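Local coordinates for putative TetR transcriptional regulator (Rhodococcus sp., PDB 2I10), which probably binds DNA as a TetR-family transcriptional regulator, with an N-terminal helix-turn-helix and a C-terminal region of the tetracycline-repressor type, at residues T32-T35 with D36-A40; R56-F59 with E60-D64; F142-A145 with L146-D150. All coordinates share one frame; numbering follows the deposited sequence. Where two conformers were deposited one is given.

Contact 1 of 3, residues T32-T35 with D36-A40; sequences TSIT and DLTKA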
# COMPACT_ATOMS: atom_id res chain seq x y z
N THR B 32 8.85 24.95 2.43
CA THR B 32 7.59 25.26 3.10
C THR B 32 7.85 26.30 4.17
O THR B 32 8.71 26.08 5.03
CB THR B 32 6.98 24.02 3.74
OG1 THR B 32 6.60 23.14 2.71
CG2 THR B 32 5.73 24.37 4.54
N SER B 33 7.17 27.45 4.09
CA SER B 33 7.45 28.50 5.06
C SER B 33 6.45 28.43 6.19
O SER B 33 5.39 27.81 6.06
CB SER B 33 7.41 29.88 4.40
OG SER B 33 6.11 30.25 4.01
N ILE B 34 6.76 29.11 7.30
CA ILE B 34 5.78 29.35 8.37
C ILE B 34 4.54 30.05 7.80
O ILE B 34 3.40 29.74 8.19
CB ILE B 34 6.37 30.23 9.55
CG1 ILE B 34 7.06 29.35 10.58
CG2 ILE B 34 5.26 30.97 10.30
CD1 ILE B 34 8.14 28.44 10.03
N THR B 35 4.77 30.98 6.89
CA THR B 35 3.69 31.71 6.26
C THR B 35 2.77 30.76 5.46
O THR B 35 1.57 30.92 5.50
CB THR B 35 4.21 32.88 5.42
OG1 THR B 35 4.87 33.81 6.28
CG2 THR B 35 3.04 33.63 4.75
N ASP B 36 3.36 29.78 4.76
CA ASP B 36 2.56 28.75 4.07
C ASP B 36 1.69 27.99 5.05
O ASP B 36 0.53 27.69 4.77
CB ASP B 36 3.48 27.72 3.39
CG ASP B 36 4.28 28.31 2.21
OD1 ASP B 36 3.84 29.34 1.61
OD2 ASP B 36 5.34 27.71 1.87
N LEU B 37 2.25 27.65 6.21
CA LEU B 37 1.51 26.81 7.17
C LEU B 37 0.39 27.55 7.87
O LEU B 37 -0.73 27.02 7.99
CB LEU B 37 2.47 26.23 8.20
CG LEU B 37 3.41 25.16 7.65
CD1 LEU B 37 4.64 25.04 8.58
CD2 LEU B 37 2.71 23.84 7.50
N THR B 38 0.68 28.77 8.31
CA THR B 38 -0.36 29.63 8.91
C THR B 38 -1.47 29.91 7.94
O THR B 38 -2.64 29.85 8.34
CB THR B 38 0.19 30.96 9.48
OG1 THR B 38 0.94 31.65 8.46
CG2 THR B 38 1.09 30.65 10.72
N LYS B 39 -1.14 30.21 6.69
CA LYS B 39 -2.19 30.44 5.68
C LYS B 39 -3.03 29.18 5.46
O LYS B 39 -4.25 29.25 5.43
CB LYS B 39 -1.61 30.91 4.34
CG LYS B 39 -2.56 30.72 3.13
CD LYS B 39 -2.17 31.60 1.96
CE LYS B 39 -3.10 31.40 0.76
NZ LYS B 39 -2.86 32.43 -0.31
N ALA B 40 -2.36 28.03 5.33
CA ALA B 40 -3.06 26.73 5.10
C ALA B 40 -3.91 26.29 6.29
O ALA B 40 -5.01 25.75 6.11
CB ALA B 40 -2.06 25.63 4.71

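Contact 2 of 3, residues R56-F59 with E60-D64; sequences RDLF and EKTLD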
# COMPACT_ATOMS: atom_id res chain seq x y z
N ARG B 56 9.86 22.58 12.55
CA ARG B 56 10.50 21.28 12.70
C ARG B 56 9.66 20.36 13.57
O ARG B 56 9.46 19.21 13.24
CB ARG B 56 11.92 21.40 13.26
CG ARG B 56 12.71 20.06 13.24
CD ARG B 56 12.94 19.60 11.77
NE ARG B 56 13.92 18.52 11.62
CZ ARG B 56 15.24 18.70 11.65
NH1 ARG B 56 16.05 17.66 11.49
NH2 ARG B 56 15.77 19.89 11.84
N ASP B 57 9.19 20.86 14.71
CA ASP B 57 8.30 20.05 15.57
C ASP B 57 7.10 19.57 14.74
O ASP B 57 6.75 18.42 14.79
CB ASP B 57 7.76 20.85 16.76
CG ASP B 57 8.85 21.25 17.74
OD1 ASP B 57 9.86 20.56 17.85
OD2 ASP B 57 8.67 22.27 18.42
N LEU B 58 6.47 20.49 14.01
CA LEU B 58 5.28 20.16 13.23
C LEU B 58 5.60 19.11 12.14
O LEU B 58 4.85 18.18 11.92
CB LEU B 58 4.65 21.40 12.62
CG LEU B 58 3.59 21.27 11.52
CD1 LEU B 58 2.39 20.37 12.01
CD2 LEU B 58 3.08 22.65 11.06
N PHE B 59 6.73 19.26 11.49
CA PHE B 59 7.14 18.30 10.45
C PHE B 59 7.38 16.90 11.03
O PHE B 59 6.95 15.90 10.45
CB PHE B 59 8.36 18.85 9.70
CG PHE B 59 8.93 17.91 8.65
CD1 PHE B 59 8.30 17.77 7.40
CD2 PHE B 59 10.11 17.21 8.90
CE1 PHE B 59 8.83 16.93 6.42
CE2 PHE B 59 10.66 16.37 7.90
CZ PHE B 59 10.01 16.22 6.67
N GLU B 60 8.03 16.82 12.20
CA GLU B 60 8.26 15.52 12.84
C GLU B 60 6.95 14.88 13.29
O GLU B 60 6.80 13.68 13.22
CB GLU B 60 9.23 15.65 14.05
CG GLU B 60 10.63 16.30 13.72
CD GLU B 60 11.53 15.46 12.81
OE1 GLU B 60 11.27 14.26 12.67
OE2 GLU B 60 12.53 16.00 12.26
N LYS B 61 5.98 15.69 13.73
CA LYS B 61 4.64 15.17 14.13
C LYS B 61 3.88 14.61 12.90
O LYS B 61 3.15 13.63 12.99
CB LYS B 61 3.76 16.26 14.80
CG LYS B 61 4.26 16.82 16.14
CD LYS B 61 3.51 18.19 16.53
CE LYS B 61 4.27 19.07 17.53
NZ LYS B 61 4.69 18.35 18.81
N THR B 62 4.05 15.29 11.77
CA THR B 62 3.41 14.89 10.52
C THR B 62 4.00 13.51 10.09
O THR B 62 3.25 12.61 9.73
CB THR B 62 3.58 15.97 9.42
OG1 THR B 62 2.89 17.16 9.82
CG2 THR B 62 2.93 15.54 8.12
N LEU B 63 5.32 13.33 10.21
CA LEU B 63 5.96 12.06 9.89
C LEU B 63 5.55 10.97 10.83
O LEU B 63 5.44 9.81 10.40
CB LEU B 63 7.48 12.19 9.84
CG LEU B 63 8.16 13.14 8.84
CD1 LEU B 63 9.70 13.05 9.00
CD2 LEU B 63 7.76 12.83 7.37
N ASP B 64 5.36 11.27 12.12
CA ASP B 64 4.80 10.28 13.05
C ASP B 64 3.45 9.77 12.55
O ASP B 64 3.17 8.58 12.66
CB ASP B 64 4.58 10.88 14.45
CG ASP B 64 5.87 11.21 15.17
OD1 ASP B 64 6.95 10.75 14.73
OD2 ASP B 64 5.81 11.95 16.20
O HOH W 1 14.37 15.12 10.49

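Contact 3 of 3, residues F142-A145 with L146-D150; sequences FEKA and LADGD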
# COMPACT_ATOMS: atom_id res chain seq x y z
N PHE B 142 17.24 -9.93 12.08
CA PHE B 142 17.23 -11.32 11.59
C PHE B 142 18.62 -11.98 11.79
O PHE B 142 18.69 -13.16 12.14
CB PHE B 142 16.77 -11.37 10.13
CG PHE B 142 15.26 -11.09 9.95
CD1 PHE B 142 14.40 -11.03 11.03
CD2 PHE B 142 14.72 -10.92 8.68
CE1 PHE B 142 13.04 -10.82 10.86
CE2 PHE B 142 13.35 -10.70 8.53
CZ PHE B 142 12.52 -10.67 9.62
N GLU B 143 19.67 -11.18 11.64
CA GLU B 143 21.07 -11.62 11.81
C GLU B 143 21.32 -11.99 13.29
O GLU B 143 21.94 -13.04 13.59
CB GLU B 143 22.04 -10.55 11.30
CG GLU B 143 23.50 -10.87 11.46
CD GLU B 143 24.41 -9.71 11.14
OE1 GLU B 143 24.32 -8.66 11.84
OE2 GLU B 143 25.27 -9.85 10.23
N LYS B 144 20.77 -11.18 14.19
CA LYS B 144 20.85 -11.44 15.63
C LYS B 144 20.01 -12.64 16.00
O LYS B 144 20.43 -13.44 16.82
CB LYS B 144 20.35 -10.20 16.39
CG LYS B 144 20.03 -10.39 17.85
CD LYS B 144 19.55 -9.09 18.48
CE LYS B 144 19.20 -9.24 20.00
NZ LYS B 144 20.01 -10.25 20.75
N ALA B 145 18.80 -12.75 15.45
CA ALA B 145 17.98 -13.93 15.69
C ALA B 145 18.59 -15.25 15.21
O ALA B 145 18.33 -16.29 15.81
CB ALA B 145 16.53 -13.75 15.19
N LEU B 146 19.36 -15.25 14.13
CA LEU B 146 20.03 -16.47 13.70
C LEU B 146 21.12 -16.87 14.70
O LEU B 146 21.35 -18.07 14.95
CB LEU B 146 20.66 -16.29 12.30
CG LEU B 146 19.74 -16.32 11.05
CD1 LEU B 146 20.46 -15.85 9.80
CD2 LEU B 146 19.14 -17.72 10.83
N ALA B 147 21.82 -15.86 15.25
CA ALA B 147 22.88 -16.12 16.23
C ALA B 147 22.24 -16.62 17.55
O ALA B 147 22.69 -17.59 18.12
CB ALA B 147 23.71 -14.88 16.46
N ASP B 148 21.13 -16.00 17.95
CA ASP B 148 20.43 -16.36 19.18
C ASP B 148 19.72 -17.69 19.01
O ASP B 148 19.54 -18.43 19.96
CB ASP B 148 19.39 -15.30 19.57
CG ASP B 148 20.02 -13.98 20.01
OD1 ASP B 148 21.27 -13.93 20.17
OD2 ASP B 148 19.26 -13.00 20.20
N GLY B 149 19.30 -17.96 17.77
CA GLY B 149 18.74 -19.26 17.42
C GLY B 149 17.22 -19.30 17.39
O GLY B 149 16.66 -20.38 17.26
N ASP B 150 16.53 -18.16 17.53
CA ASP B 150 15.06 -18.16 17.42
C ASP B 150 14.61 -18.08 15.96
O ASP B 150 13.47 -18.34 15.66
CB ASP B 150 14.41 -17.04 18.23
CG ASP B 150 14.95 -15.67 17.89
OD1 ASP B 150 15.98 -15.27 18.47
OD2 ASP B 150 14.33 -14.97 17.07

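Contact 1 of 3, residues T32-T35 with D36-A40
Thr32 lays its methyl CG2 against Leu37, 4.0 Å from Leu37 CG, and the two side chains meet at about a right angle. CG2 lies anti to the backbone N, which leaves OG1 for Gln27 OE1 and Gly28 O, at and just past the end of helix 15-27. Ser33 is the N-cap of helix 34-41 and forms a capping box with Asp36. Ser33 OG accepts from Asp36 N at 2.9 Å. In return Ser33 N gives a nearly straight bond (172°) to Asp36 OD2, also 2.9 Å long. This N-H meets the carboxylate from above its plane, 49° out of it. Ser33 O takes Leu37 N in the first turn. Ile34 O accepts from Thr38 N at 2.9 Å, and the CG2 methyls of Ile34 and Thr38 come within 4.2 Å. Thr35 O accepts Lys39 N and also lies 3.1 Å from Thr38 OG1. That hydroxyl is equally close to Ile34 O. The helix lies in the predicted helix-turn-helix. The box gives partners to two N-H groups at the helix start. The negative charge of Asp36, if ionised, would probably also suit the positive end of the helix dipole.

Contact 2 of 3, residues R56-F59 with E60-D64
The Phe59 ring carries Leu63 over one face. Leu63 CG stands 4.1 Å above the ring plane, offset toward the rim, and the closest pair is Phe59 CE2 with Leu63 CD1 at 3.6 Å. Phe24 meets the same ring edge-to-face, and Leu126 of helix 121-148 also touches both side chains. The Arg56 guanidinium has Glu60 OE2 at its edge, near its plane. Arg56 NE donates to Glu60 OE2 at 2.9 Å in a salt bridge. The oxygen offers its anti lone pair. The guanidinium and carboxylate planes are turned 36° apart. A water in the guanidinium plane accepts from Arg56 NH1 and donates to Glu60 OE2, so the pair is linked twice. Both chains bend at chi2 to bring these ends together (65° in Arg56, -67° in Glu60). These are i to i+4 pairs along helix 55-66, which follows the predicted helix-turn-helix of this TetR-family protein. On another side of the helix, Leu58 O accepts both Thr62 N and Thr62 OG1, each 3.0 Å from Leu58 O. The two donors arrive from opposite faces of the carbonyl plane. Leu58 CD1 lies 3.9 Å from Thr62 OG1. The other carboxylate oxygen, Glu60 OE1, makes a salt bridge to Arg70.

Contact 3 of 3, residues F142-A145 with L146-D150
Lys144 and Asp148 form the salt bridge of this contact, one turn apart near the end of helix 121-148. Lys144 NZ donates to Asp148 OD2 at 2.9 Å and uses the syn lone pair of that oxygen. The lysine chain is extended as far as CE, with CG anti to the backbone N (chi1 165°). It then bends at chi4 to bring NZ to the carboxylate. Its CG also runs past the same oxygen, 3.6 Å from Lys144 CG to Asp148 OD2.

Backbone bonds carry the last turns. Lys144 O takes Asp148 N at 2.9 Å. Ala145 O takes Gly149 N at 2.8 Å. Gly149 is the first residue to leave helical angles, with a positive phi of 99°. A CB at these angles would press on the carbonyl O of Asp148, which explains a glycine where the helix ends.

The Ala145 methyl and the Asp150 carboxylate are tightly set, with Ala145 CB 3.1 Å from Asp150 OD2. That oxygen accepts from Ala83 N at the start of helix 83-98. Leu146 CG rests over the helix backbone, 3.5 Å from Phe142 O. The Phe142 ring leads away from this turn, toward Val87 and Val164 of the neighbouring helices.

The exposed ion pair of Lys144 and Asp148 thus bridges one turn at the helix end. The Asp150 carboxylate, just past it, gives Ala83 N a partner and joins this end to helix 83-98.

Overall arrangement
From the N terminus, the chain runs through helix 15-27 and reaches contact 1 at the start of helix 34-41. Contact 2 follows on helix 55-66, after helix 45-52. The two touch through Leu37 CD2 and Leu58 CD2, 3.8 Å apart, and both pack on helix 15-27. Contact 2 also meets helix 121-148 through Leu126. Contact 3 lies at the far end of that same long helix, with centres about 34 Å from contact 2 and 48 Å from contact 1. It ties this end to helices 83-98 and 157-177. Each contact is local: contact 1 caps a helix start, contact 2 lies within a helix and contact 3 ends one. The three follow in series, and none nests or crosses.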